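Local coordinates for uncharacterized protein Atu1656/AGR_C_3050 (Agrobacterium tumefaciens, PDB 2OJH), which is of unknown function but belongs to the TolB family and forms a six-bladed beta-propeller containing WD40-like repeats, at residues 55-60 and 90-95; 96-101 and 112-117; 130-135 and 146-151; 150-155 and 165-170. All blocks are in the same frame, centred on the assembly; numbering follows the deposited sequence.

Interaction 1: 55-60 and 90-95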
loop_
_atom_site.group_PDB
_atom_site.type_symbol
_atom_site.label_atom_id
_atom_site.label_comp_id
_atom_site.label_asym_id
_atom_site.label_seq_id
_atom_site.Cartn_x
_atom_site.Cartn_y
_atom_site.Cartn_z
ATOM N N TYR A 55 12.846 9.809 -4.211
ATOM C CA TYR A 55 13.049 9.025 -3.001
ATOM C C TYR A 55 11.966 7.997 -2.742
ATOM O O TYR A 55 10.851 8.077 -3.290
ATOM C CB TYR A 55 13.220 9.917 -1.781
ATOM C CG TYR A 55 11.988 10.708 -1.369
ATOM C CD1 TYR A 55 11.033 10.142 -0.515
ATOM C CD2 TYR A 55 11.796 12.035 -1.789
ATOM C CE1 TYR A 55 9.914 10.861 -0.112
ATOM C CE2 TYR A 55 10.665 12.759 -1.382
ATOM C CZ TYR A 55 9.740 12.159 -0.545
ATOM O OH TYR A 55 8.616 12.833 -0.114
ATOM N N LEU A 56 12.301 7.021 -1.899
ATOM C CA LEU A 56 11.314 6.098 -1.376
ATOM C C LEU A 56 10.972 6.449 0.064
ATOM O O LEU A 56 11.840 6.893 0.834
ATOM C CB LEU A 56 11.798 4.634 -1.440
ATOM C CG LEU A 56 12.268 4.126 -2.809
ATOM C CD1 LEU A 56 12.879 2.744 -2.651
ATOM C CD2 LEU A 56 11.142 4.101 -3.857
ATOM N N LEU A 57 9.703 6.239 0.414
ATOM C CA LEU A 57 9.225 6.421 1.780
ATOM C C LEU A 57 8.886 5.055 2.399
ATOM O O LEU A 57 8.003 4.310 1.902
ATOM C CB LEU A 57 8.041 7.392 1.819
ATOM C CG LEU A 57 7.538 7.821 3.207
ATOM C CD1 LEU A 57 8.516 8.788 3.872
ATOM C CD2 LEU A 57 6.142 8.435 3.065
ATOM N N LEU A 58 9.624 4.707 3.448
ATOM C CA LEU A 58 9.487 3.405 4.117
ATOM C C LEU A 58 9.148 3.589 5.600
ATOM O O LEU A 58 9.475 4.612 6.203
ATOM C CB LEU A 58 10.818 2.635 4.080
ATOM C CG LEU A 58 11.395 1.916 2.844
ATOM C CD1 LEU A 58 10.814 0.559 2.571
ATOM C CD2 LEU A 58 11.457 2.793 1.576
ATOM N N ASN A 59 8.550 2.573 6.212
ATOM C CA ASN A 59 8.506 2.576 7.678
ATOM C C ASN A 59 9.370 1.486 8.292
ATOM O O ASN A 59 9.592 0.409 7.700
ATOM C CB ASN A 59 7.064 2.504 8.221
ATOM C CG ASN A 59 6.343 1.265 7.753
ATOM O OD1 ASN A 59 5.976 1.163 6.592
ATOM N ND2 ASN A 59 6.157 0.316 8.650
ATOM N N SER A 60 9.804 1.760 9.513
ATOM C CA SER A 60 10.534 0.787 10.293
ATOM C C SER A 60 10.336 1.066 11.780
ATOM O O SER A 60 10.658 2.162 12.278
ATOM C CB SER A 60 12.021 0.831 9.934
ATOM O OG SER A 60 12.758 -0.106 10.708
ATOM N N HIS A 90 0.648 3.895 4.464
ATOM C CA HIS A 90 1.040 5.305 4.414
ATOM C C HIS A 90 1.213 5.682 2.956
ATOM O O HIS A 90 1.292 4.830 2.102
ATOM C CB HIS A 90 2.343 5.572 5.204
ATOM C CG HIS A 90 3.459 4.594 4.920
ATOM N ND1 HIS A 90 4.235 4.661 3.779
ATOM C CD2 HIS A 90 3.946 3.556 5.643
ATOM C CE1 HIS A 90 5.127 3.687 3.797
ATOM N NE2 HIS A 90 4.980 3.005 4.922
ATOM N N GLY A 91 1.308 6.958 2.640
ATOM C CA GLY A 91 1.410 7.295 1.233
ATOM C C GLY A 91 1.747 8.748 1.085
ATOM O O GLY A 91 1.897 9.450 2.092
ATOM N N ILE A 92 1.908 9.167 -0.164
ATOM C CA ILE A 92 2.371 10.527 -0.502
ATOM C C ILE A 92 1.350 11.112 -1.484
ATOM O O ILE A 92 0.829 10.382 -2.374
ATOM C CB ILE A 92 3.782 10.491 -1.135
ATOM C CG1 ILE A 92 4.800 9.716 -0.265
ATOM C CG2 ILE A 92 4.309 11.892 -1.391
ATOM C CD1 ILE A 92 6.180 9.574 -0.963
ATOM N N SER A 93 0.988 12.369 -1.291
ATOM C CA SER A 93 -0.026 13.012 -2.113
ATOM C C SER A 93 0.544 13.235 -3.506
ATOM O O SER A 93 1.760 13.362 -3.661
ATOM C CB SER A 93 -0.422 14.366 -1.509
ATOM O OG SER A 93 0.705 15.206 -1.529
ATOM N N PRO A 94 -0.326 13.308 -4.533
ATOM C CA PRO A 94 0.170 13.396 -5.909
ATOM C C PRO A 94 1.065 14.615 -6.118
ATOM O O PRO A 94 2.034 14.561 -6.895
ATOM C CB PRO A 94 -1.120 13.516 -6.734
ATOM C CG PRO A 94 -2.172 12.813 -5.901
ATOM C CD PRO A 94 -1.800 13.281 -4.487
ATOM N N ASP A 95 0.776 15.695 -5.416
ATOM C CA ASP A 95 1.602 16.893 -5.584
ATOM C C ASP A 95 2.870 16.829 -4.729
ATOM O O ASP A 95 3.709 17.729 -4.775
ATOM C CB ASP A 95 0.785 18.172 -5.348
ATOM C CG ASP A 95 0.485 18.439 -3.873
ATOM O OD1 ASP A 95 0.643 17.545 -3.041
ATOM O OD2 ASP A 95 0.087 19.586 -3.547
#
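Both Asn-59 and His-90 hold CG between the backbone N and the carbonyl carbon (chi1 59° and 47°), and their side chains meet across the gap between the strands. His-90 NE2 donates to Asn-59 OD1 at 2.7 Å, with the acceptor in the plane of the imidazole but the donor tilted 28° from the carbonyl plane of the amide; amide and ring stand almost perpendicular. The bond is buried, and each side chain has a second partner: His-90 ND1 is hydrogen-bonded to Asn-48 OD1 and Asn-59 ND2 to Asn-88 OD1. At the same ring edge, His-90 CE1 lies 3.5 Å from Leu-57 O. The two segments belong to different four-stranded antiparallel sheets of the beta-propeller, 55-60 being the second strand of one blade and 91-92 the first, an edge strand, of the next, so side chains rather than backbone bonds join them. Farther along, Ile-92 makes the apolar part of the contact with its CG1-CD1 branch. Its CG1 packs 3.8 Å from Leu-57 CD2, while its CD1 reaches tip to tip toward the Tyr-55 ring, 4.0 Å from CE1. The hydroxyl of Tyr-55 is hydrogen-bonded to that of Tyr-99, on the strand that follows Ile-92.

Interaction 2: 96-101 and 112-117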
loop_
_atom_site.group_PDB
_atom_site.type_symbol
_atom_site.label_atom_id
_atom_site.label_comp_id
_atom_site.label_asym_id
_atom_site.label_seq_id
_atom_site.Cartn_x
_atom_site.Cartn_y
_atom_site.Cartn_z
ATOM N N GLY A 96 3.003 15.759 -3.954
ATOM C CA GLY A 96 4.194 15.544 -3.143
ATOM C C GLY A 96 4.322 16.333 -1.849
ATOM O O GLY A 96 5.309 16.130 -1.117
ATOM N N ALA A 97 3.348 17.215 -1.549
ATOM C CA ALA A 97 3.425 18.075 -0.364
ATOM C C ALA A 97 2.942 17.463 0.954
ATOM O O ALA A 97 3.192 18.042 2.014
ATOM C CB ALA A 97 2.705 19.431 -0.618
ATOM N N LEU A 98 2.245 16.322 0.895
ATOM C CA LEU A 98 1.686 15.703 2.099
ATOM C C LEU A 98 1.980 14.235 2.192
ATOM O O LEU A 98 2.023 13.546 1.172
ATOM C CB LEU A 98 0.157 15.857 2.157
ATOM C CG LEU A 98 -0.431 17.267 2.289
ATOM C CD1 LEU A 98 -1.933 17.199 2.250
ATOM C CD2 LEU A 98 0.037 18.052 3.549
ATOM N N TYR A 99 2.138 13.774 3.432
ATOM C CA TYR A 99 2.164 12.359 3.757
ATOM C C TYR A 99 0.885 11.976 4.494
ATOM O O TYR A 99 0.329 12.758 5.259
ATOM C CB TYR A 99 3.361 12.039 4.665
ATOM C CG TYR A 99 4.740 12.165 4.056
ATOM C CD1 TYR A 99 4.927 12.249 2.671
ATOM C CD2 TYR A 99 5.870 12.146 4.870
ATOM C CE1 TYR A 99 6.221 12.360 2.116
ATOM C CE2 TYR A 99 7.164 12.260 4.332
ATOM C CZ TYR A 99 7.330 12.356 2.955
ATOM O OH TYR A 99 8.601 12.455 2.430
ATOM N N ALA A 100 0.423 10.762 4.262
ATOM C CA ALA A 100 -0.636 10.198 5.057
ATOM C C ALA A 100 -0.049 9.004 5.800
ATOM O O ALA A 100 0.673 8.167 5.190
ATOM C CB ALA A 100 -1.781 9.779 4.167
ATOM N N ILE A 101 -0.333 8.924 7.103
ATOM C CA ILE A 101 0.209 7.832 7.946
ATOM C C ILE A 101 -0.920 7.217 8.743
ATOM O O ILE A 101 -1.988 7.827 8.891
ATOM C CB ILE A 101 1.300 8.344 8.925
ATOM C CG1 ILE A 101 0.720 9.431 9.832
ATOM C CG2 ILE A 101 2.520 8.922 8.146
ATOM C CD1 ILE A 101 1.734 10.024 10.889
ATOM N N ILE A 112 -5.775 7.448 11.019
ATOM C CA ILE A 112 -5.162 8.030 9.830
ATOM C C ILE A 112 -4.878 9.516 10.098
ATOM O O ILE A 112 -5.706 10.224 10.678
ATOM C CB ILE A 112 -6.060 7.799 8.574
ATOM C CG1 ILE A 112 -6.123 6.291 8.238
ATOM C CG2 ILE A 112 -5.514 8.537 7.383
ATOM C CD1 ILE A 112 -7.156 5.981 7.124
ATOM N N TYR A 113 -3.692 9.976 9.715
ATOM C CA TYR A 113 -3.346 11.412 9.828
ATOM C C TYR A 113 -2.715 11.875 8.516
ATOM O O TYR A 113 -2.183 11.059 7.763
ATOM C CB TYR A 113 -2.314 11.636 10.929
ATOM C CG TYR A 113 -2.745 11.182 12.309
ATOM C CD1 TYR A 113 -2.678 9.833 12.679
ATOM C CD2 TYR A 113 -3.184 12.110 13.246
ATOM C CE1 TYR A 113 -3.087 9.424 13.954
ATOM C CE2 TYR A 113 -3.569 11.727 14.521
ATOM C CZ TYR A 113 -3.524 10.376 14.861
ATOM O OH TYR A 113 -3.911 10.008 16.125
ATOM N N LEU A 114 -2.737 13.179 8.263
ATOM C CA LEU A 114 -1.946 13.796 7.193
ATOM C C LEU A 114 -0.931 14.695 7.866
ATOM O O LEU A 114 -1.195 15.204 8.945
ATOM C CB LEU A 114 -2.818 14.701 6.295
ATOM C CG LEU A 114 -4.034 14.046 5.618
ATOM C CD1 LEU A 114 -4.651 15.043 4.652
ATOM C CD2 LEU A 114 -3.631 12.791 4.915
ATOM N N LEU A 115 0.228 14.875 7.238
ATOM C CA LEU A 115 1.232 15.816 7.719
ATOM C C LEU A 115 2.042 16.368 6.529
ATOM O O LEU A 115 1.977 15.817 5.435
ATOM C CB LEU A 115 2.148 15.162 8.766
ATOM C CG LEU A 115 3.120 14.099 8.269
ATOM C CD1 LEU A 115 4.415 14.135 9.086
ATOM C CD2 LEU A 115 2.413 12.756 8.338
ATOM N N PRO A 116 2.775 17.479 6.727
ATOM C CA PRO A 116 3.596 17.931 5.597
ATOM C C PRO A 116 4.659 16.895 5.195
ATOM O O PRO A 116 5.207 16.199 6.056
ATOM C CB PRO A 116 4.288 19.178 6.143
ATOM C CG PRO A 116 3.389 19.661 7.290
ATOM C CD PRO A 116 2.915 18.365 7.902
ATOM N N SER A 117 4.976 16.797 3.907
ATOM C CA SER A 117 5.976 15.805 3.470
ATOM C C SER A 117 7.400 16.150 3.939
ATOM O O SER A 117 8.320 15.323 3.921
ATOM C CB SER A 117 5.931 15.651 1.963
ATOM O OG SER A 117 6.260 16.872 1.370
#
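Leu-98 to Ile-101 run antiparallel to Ile-112 to Pro-116 at 153°, with Tyr-99/Leu-115 and Ile-101/Tyr-113 as hydrogen-bonded pairs and Ala-100/Leu-114 as a non-hydrogen-bonded pair between them. Each hydrogen-bonded pair is closed by two N-H...O bonds; Tyr-99 N lies 2.9 Å from Leu-115 O. Beyond the last bridge Ser-117 folds over the start of the other segment: its N donates to Ala-97 O from above the carbonyl plane, and its OG, between the backbone N and the carbonyl carbon (chi1 62°), donates to Gly-96 O at 2.8 Å on an in-plane lone pair. The same residue covers the Tyr-99 ring in a CH-pi contact, with Ser-117 CA 3.5 Å from the ring centroid and almost on the normal; Ser-117 CB sits over the same ring nearer its rim, 3.3 Å from CE1. On this face of the sheet Leu-115 CD2 packs 3.8 Å from Ile-101 CD1, the two side chains crossing at about a right angle, and Ile-101 CG1 lies against Tyr-113 CB. The other face carries Ala-100 CB, 3.6 Å from Leu-114 CD2. Tyr-99 OH, hydrogen-bonded to Tyr-55 OH, also takes a bond from Arg-66 NE, and Arg-66 NH1 bonds to Ser-117 O, tying this end of the hairpin to strand 63-68 of the preceding propeller blade. In its own blade the hairpin is flanked by strands 91-92 and 123-124, while Ala-100 and Ile-112 pack on Trp-133 of strand 131-136 in the following one.

Interaction 3: 130-135 and 146-151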
loop_
_atom_site.group_PDB
_atom_site.type_symbol
_atom_site.label_atom_id
_atom_site.label_comp_id
_atom_site.label_asym_id
_atom_site.label_seq_id
_atom_site.Cartn_x
_atom_site.Cartn_y
_atom_site.Cartn_z
ATOM N N PRO A 130 -10.532 1.037 14.138
ATOM C CA PRO A 130 -9.309 1.443 13.467
ATOM C C PRO A 130 -9.500 1.681 11.959
ATOM O O PRO A 130 -10.373 1.062 11.319
ATOM C CB PRO A 130 -8.381 0.247 13.672
ATOM C CG PRO A 130 -9.270 -0.911 13.792
ATOM C CD PRO A 130 -10.584 -0.428 14.346
ATOM N N SER A 131 -8.674 2.566 11.414
ATOM C CA SER A 131 -8.651 2.858 9.982
ATOM C C SER A 131 -7.215 2.816 9.418
ATOM O O SER A 131 -6.277 3.335 10.036
ATOM C CB SER A 131 -9.297 4.208 9.719
ATOM O OG SER A 131 -10.631 4.240 10.206
ATOM N N TYR A 132 -7.049 2.164 8.256
ATOM C CA TYR A 132 -5.719 1.893 7.676
ATOM C C TYR A 132 -5.582 2.576 6.306
ATOM O O TYR A 132 -6.250 2.200 5.357
ATOM C CB TYR A 132 -5.504 0.384 7.556
ATOM C CG TYR A 132 -5.665 -0.315 8.885
ATOM C CD1 TYR A 132 -4.570 -0.467 9.757
ATOM C CD2 TYR A 132 -6.909 -0.809 9.288
ATOM C CE1 TYR A 132 -4.713 -1.123 10.983
ATOM C CE2 TYR A 132 -7.061 -1.416 10.510
ATOM C CZ TYR A 132 -5.955 -1.576 11.350
ATOM O OH TYR A 132 -6.124 -2.211 12.558
ATOM N N TRP A 133 -4.745 3.605 6.221
ATOM C CA TRP A 133 -4.599 4.386 4.985
ATOM C C TRP A 133 -4.030 3.546 3.812
ATOM O O TRP A 133 -3.022 2.841 3.980
ATOM C CB TRP A 133 -3.718 5.592 5.236
ATOM C CG TRP A 133 -3.796 6.532 4.063
ATOM C CD1 TRP A 133 -4.613 7.616 3.931
ATOM C CD2 TRP A 133 -3.082 6.410 2.818
ATOM N NE1 TRP A 133 -4.412 8.212 2.699
ATOM C CE2 TRP A 133 -3.478 7.482 2.003
ATOM C CE3 TRP A 133 -2.100 5.546 2.348
ATOM C CZ2 TRP A 133 -2.963 7.663 0.717
ATOM C CZ3 TRP A 133 -1.607 5.715 1.054
ATOM C CH2 TRP A 133 -2.031 6.768 0.265
ATOM N N HIS A 134 -4.633 3.657 2.624
ATOM C CA HIS A 134 -4.253 2.765 1.518
ATOM C C HIS A 134 -4.122 3.368 0.104
ATOM O O HIS A 134 -3.426 2.777 -0.724
ATOM C CB HIS A 134 -5.110 1.521 1.494
ATOM C CG HIS A 134 -4.576 0.410 2.352
ATOM N ND1 HIS A 134 -3.487 -0.363 1.989
ATOM C CD2 HIS A 134 -4.993 -0.063 3.555
ATOM C CE1 HIS A 134 -3.250 -1.251 2.943
ATOM N NE2 HIS A 134 -4.140 -1.082 3.907
ATOM N N GLY A 135 -4.692 4.544 -0.166
ATOM C CA GLY A 135 -4.502 5.180 -1.500
ATOM C C GLY A 135 -4.972 6.629 -1.555
ATOM O O GLY A 135 -5.965 6.979 -0.894
ATOM N N CYS A 146 -8.944 1.099 4.642
ATOM C CA CYS A 146 -9.677 -0.041 5.207
ATOM C C CYS A 146 -10.116 0.462 6.575
ATOM O O CYS A 146 -9.294 1.038 7.319
ATOM C CB CYS A 146 -8.782 -1.266 5.369
ATOM S SG CYS A 146 -9.646 -2.661 6.189
ATOM N N GLY A 147 -11.418 0.358 6.860
ATOM C CA GLY A 147 -11.946 0.678 8.170
ATOM C C GLY A 147 -12.529 -0.569 8.780
ATOM O O GLY A 147 -13.291 -1.289 8.113
ATOM N N ILE A 148 -12.183 -0.849 10.039
ATOM C CA ILE A 148 -12.812 -1.982 10.725
ATOM C C ILE A 148 -13.820 -1.416 11.708
ATOM O O ILE A 148 -13.479 -0.527 12.507
ATOM C CB ILE A 148 -11.801 -2.929 11.430
ATOM C CG1 ILE A 148 -10.709 -3.364 10.460
ATOM C CG2 ILE A 148 -12.503 -4.196 11.969
ATOM C CD1 ILE A 148 -9.470 -3.897 11.176
ATOM N N ARG A 149 -15.066 -1.872 11.586
ATOM C CA ARG A 149 -16.159 -1.401 12.433
ATOM C C ARG A 149 -16.884 -2.606 12.983
ATOM O O ARG A 149 -17.525 -3.350 12.241
ATOM C CB ARG A 149 -17.113 -0.530 11.628
ATOM C CG ARG A 149 -16.421 0.556 10.782
ATOM C CD ARG A 149 -15.920 1.741 11.616
ATOM N NE ARG A 149 -15.296 2.735 10.747
ATOM C CZ ARG A 149 -13.977 2.872 10.568
ATOM N NH1 ARG A 149 -13.120 2.093 11.214
ATOM N NH2 ARG A 149 -13.506 3.800 9.750
ATOM N N ASP A 150 -16.743 -2.814 14.293
ATOM C CA ASP A 150 -17.241 -4.027 14.950
ATOM C C ASP A 150 -16.900 -5.281 14.146
ATOM O O ASP A 150 -17.784 -6.087 13.878
ATOM C CB ASP A 150 -18.752 -3.923 15.174
ATOM C CG ASP A 150 -19.125 -2.723 16.045
ATOM O OD1 ASP A 150 -18.478 -2.559 17.102
ATOM O OD2 ASP A 150 -20.040 -1.956 15.671
ATOM N N GLN A 151 -15.626 -5.414 13.756
ATOM C CA GLN A 151 -15.117 -6.601 13.052
ATOM C C GLN A 151 -15.681 -6.773 11.638
ATOM O O GLN A 151 -15.647 -7.869 11.074
ATOM C CB GLN A 151 -15.345 -7.867 13.899
ATOM C CG GLN A 151 -14.454 -7.927 15.141
ATOM C CD GLN A 151 -12.994 -7.785 14.786
ATOM O OE1 GLN A 151 -12.461 -8.557 13.979
ATOM N NE2 GLN A 151 -12.338 -6.773 15.356
#
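Tyr-132 turns the edge of its ring to Ile-148, whose CD1 comes within 3.5 Å of CE2 close to the ring plane, the two side chains crossing obliquely. Pro-130, just before the strand, adds to this contact: its CG lies 4.0 Å from the same Ile-148 CD1, so one methyl touches both the pyrrolidine and the phenol. Cys-146 lies on the Tyr-132 face of the sheet, the two CB atoms 4.3 Å apart. On the Ser-131 side the Arg-149 chain bends at chi2 (-75°, setting CD), and its guanidinium lies edge-on to the carbonyl of Pro-130, where NH1 donates at 2.9 Å to Pro-130 O from well above the carbonyl plane. Pro-130 O also accepts Ile-148 N, nearly in line with the carbonyl bond, so two donors grip it. NH1 further donates to Ile-148 O, and Ser-131 OG, itself hydrogen-bonded to Asn-128, lies 2.9 Å from Arg-149 NH2. These strands, 131-136 and 142-149, form the first hairpin of a four-stranded propeller blade. Tyr-132 and Cys-146 are a hydrogen-bonded antiparallel pair, with Tyr-132 N 2.7 Å from Cys-146 O; Ser-131 and Gly-147 form the adjacent non-hydrogen-bonded pair. Beyond Tyr-132 and Cys-146, His-134 and Gly-135 both face Thr-144 in a classic beta bulge. Outside the two segments, Arg-149 makes a salt bridge with Glu-165 and a cation-pi contact with Tyr-156.

Interaction 4: 150-155 and 165-170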
loop_
_atom_site.group_PDB
_atom_site.type_symbol
_atom_site.label_atom_id
_atom_site.label_comp_id
_atom_site.label_asym_id
_atom_site.label_seq_id
_atom_site.Cartn_x
_atom_site.Cartn_y
_atom_site.Cartn_z
ATOM N N ASP A 150 -16.743 -2.814 14.293
ATOM C CA ASP A 150 -17.241 -4.027 14.950
ATOM C C ASP A 150 -16.900 -5.281 14.146
ATOM O O ASP A 150 -17.784 -6.087 13.878
ATOM C CB ASP A 150 -18.752 -3.923 15.174
ATOM C CG ASP A 150 -19.125 -2.723 16.045
ATOM O OD1 ASP A 150 -18.478 -2.559 17.102
ATOM O OD2 ASP A 150 -20.040 -1.956 15.671
ATOM N N GLN A 151 -15.626 -5.414 13.756
ATOM C CA GLN A 151 -15.117 -6.601 13.052
ATOM C C GLN A 151 -15.681 -6.773 11.638
ATOM O O GLN A 151 -15.647 -7.869 11.074
ATOM C CB GLN A 151 -15.345 -7.867 13.899
ATOM C CG GLN A 151 -14.454 -7.927 15.141
ATOM C CD GLN A 151 -12.994 -7.785 14.786
ATOM O OE1 GLN A 151 -12.461 -8.557 13.979
ATOM N NE2 GLN A 151 -12.338 -6.773 15.356
ATOM N N VAL A 152 -16.207 -5.687 11.078
ATOM C CA VAL A 152 -16.586 -5.630 9.670
ATOM C C VAL A 152 -15.502 -4.785 8.967
ATOM O O VAL A 152 -15.275 -3.619 9.331
ATOM C CB VAL A 152 -17.980 -4.984 9.465
ATOM C CG1 VAL A 152 -18.370 -4.990 8.000
ATOM C CG2 VAL A 152 -19.044 -5.681 10.336
ATOM N N PHE A 153 -14.843 -5.391 7.980
ATOM C CA PHE A 153 -13.702 -4.822 7.282
ATOM C C PHE A 153 -14.212 -4.233 5.968
ATOM O O PHE A 153 -14.581 -4.986 5.061
ATOM C CB PHE A 153 -12.680 -5.919 6.925
ATOM C CG PHE A 153 -11.982 -6.538 8.106
ATOM C CD1 PHE A 153 -12.689 -7.294 9.043
ATOM C CD2 PHE A 153 -10.608 -6.422 8.240
ATOM C CE1 PHE A 153 -12.034 -7.895 10.118
ATOM C CE2 PHE A 153 -9.937 -7.050 9.307
ATOM C CZ PHE A 153 -10.646 -7.752 10.255
ATOM N N ASP A 154 -14.244 -2.903 5.855
ATOM C CA ASP A 154 -14.755 -2.303 4.626
ATOM C C ASP A 154 -13.846 -1.275 4.005
ATOM O O ASP A 154 -12.944 -0.712 4.675
ATOM C CB ASP A 154 -16.122 -1.636 4.857
ATOM C CG ASP A 154 -17.262 -2.633 4.871
ATOM O OD1 ASP A 154 -17.337 -3.512 3.968
ATOM O OD2 ASP A 154 -18.080 -2.529 5.807
ATOM N N ILE A 155 -14.140 -0.988 2.735
ATOM C CA ILE A 155 -13.461 0.063 2.001
ATOM C C ILE A 155 -14.219 1.346 2.225
ATOM O O ILE A 155 -15.452 1.388 2.079
ATOM C CB ILE A 155 -13.419 -0.274 0.481
ATOM C CG1 ILE A 155 -12.841 -1.703 0.253
ATOM C CG2 ILE A 155 -12.670 0.819 -0.314
ATOM C CD1 ILE A 155 -11.448 -1.971 0.882
ATOM N N GLU A 165 -16.835 10.797 5.724
ATOM C CA GLU A 165 -16.490 9.408 5.473
ATOM C C GLU A 165 -17.580 8.724 4.634
ATOM O O GLU A 165 -18.781 8.872 4.920
ATOM C CB GLU A 165 -16.290 8.708 6.825
ATOM C CG GLU A 165 -16.163 7.202 6.815
ATOM C CD GLU A 165 -15.835 6.654 8.201
ATOM O OE1 GLU A 165 -16.776 6.450 9.008
ATOM O OE2 GLU A 165 -14.630 6.424 8.495
ATOM N N THR A 166 -17.161 8.002 3.601
ATOM C CA THR A 166 -18.071 7.315 2.690
ATOM C C THR A 166 -17.732 5.836 2.682
ATOM O O THR A 166 -16.584 5.462 2.436
ATOM C CB THR A 166 -17.957 7.853 1.255
ATOM O OG1 THR A 166 -18.475 9.183 1.212
ATOM C CG2 THR A 166 -18.750 6.994 0.263
ATOM N N ARG A 167 -18.741 5.010 2.938
ATOM C CA ARG A 167 -18.564 3.567 2.983
ATOM C C ARG A 167 -18.811 2.977 1.577
ATOM O O ARG A 167 -19.893 3.171 1.001
ATOM C CB ARG A 167 -19.554 3.004 3.998
ATOM C CG ARG A 167 -19.323 1.566 4.341
ATOM C CD ARG A 167 -20.259 1.098 5.408
ATOM N NE ARG A 167 -20.205 -0.352 5.539
ATOM C CZ ARG A 167 -21.065 -1.076 6.238
ATOM N NH1 ARG A 167 -22.082 -0.482 6.852
ATOM N NH2 ARG A 167 -20.925 -2.399 6.303
ATOM N N LEU A 168 -17.819 2.280 1.020
ATOM C CA LEU A 168 -17.906 1.791 -0.366
ATOM C C LEU A 168 -18.217 0.319 -0.499
ATOM O O LEU A 168 -18.704 -0.115 -1.541
ATOM C CB LEU A 168 -16.629 2.116 -1.149
ATOM C CG LEU A 168 -16.376 3.627 -1.257
ATOM C CD1 LEU A 168 -14.982 3.866 -1.738
ATOM C CD2 LEU A 168 -17.378 4.332 -2.183
ATOM N N THR A 169 -17.898 -0.449 0.533
ATOM C CA THR A 169 -18.337 -1.836 0.603
ATOM C C THR A 169 -19.132 -1.986 1.885
ATOM O O THR A 169 -18.995 -1.174 2.797
ATOM C CB THR A 169 -17.175 -2.864 0.514
ATOM O OG1 THR A 169 -16.275 -2.703 1.621
ATOM C CG2 THR A 169 -16.405 -2.706 -0.785
ATOM N N HIS A 170 -19.957 -3.022 1.941
ATOM C CA HIS A 170 -20.916 -3.166 3.007
ATOM C C HIS A 170 -20.894 -4.581 3.588
ATOM O O HIS A 170 -21.919 -5.234 3.687
ATOM C CB HIS A 170 -22.315 -2.722 2.521
ATOM C CG HIS A 170 -22.372 -1.273 2.140
ATOM N ND1 HIS A 170 -22.048 -0.824 0.876
ATOM C CD2 HIS A 170 -22.642 -0.166 2.873
ATOM C CE1 HIS A 170 -22.136 0.497 0.845
ATOM N NE2 HIS A 170 -22.500 0.919 2.043
#
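Asp-154 holds Thr-169 and Arg-167 with different carboxylate oxygens, at the end of the outer hairpin of a beta-propeller blade, just past strand 165-167. Thr-169 OG1 donates to Asp-154 OD1 at 2.7 Å, approaching on the anti side. The salt bridge uses the other oxygen: Arg-167 NH2 lies 2.9 Å from Asp-154 OD2 on its syn side, and NE adds a weak bond to the same atom. NE and NH2 thus both address OD2 instead of one oxygen each, and the carboxylate and guanidinium planes stand 46° apart. Thr-169 OG1 is also an acceptor, taking the N-H of Ile-155 in an almost straight bond of 3.0 Å; the hydroxyl thus links side chain and backbone of successive residues. Ile-155 O in turn receives Leu-168 N at 2.7 Å, with a weak bond from Thr-169 N. Around this polar cluster, Thr-169 CG2 packs against Ile-155 CG1, and the Leu-168 and Ile-155 side chains cross at about a right angle, CD1 against CG2. Arg-167 extends toward the carboxylate with CG anti to the backbone N (chi1 -169°) and the chain straight to NE, which also makes a weak bond to Thr-169 O. Gly-171 N donates to Asp-154 OD1 as well, and Ile-155 and Thr-169 both pack on Asn-175 and Phe-189 of the next blade. Over one face of the Arg-167 guanidinium, offset toward its rim, lies His-170 CD2, 3.5 Å above the plane.

How the interactions relate
The four contacts follow one another along the chain and span three successive blades. Interactions 1 and 2, with centres 8 Å apart, share a sheet, in which Gly-91 N bonds to Ala-100 O at 2.9 Å. Interaction 2 meets interaction 3 across a blade boundary, where Trp-133 NE1 comes 3.4 Å from Ala-100 CB; the same indole also touches Gly-91 of interaction 1. Interactions 3 and 4 share Asp-150 and Gln-151 and are the inner and outer hairpins of one blade, joined by Gly-147 N to Asp-154 O at 2.9 Å. Bound acetic acid, probably from the crystallisation liquor, lies about 4 Å from the side chain of Tyr-132, and likewise from that of Phe-153.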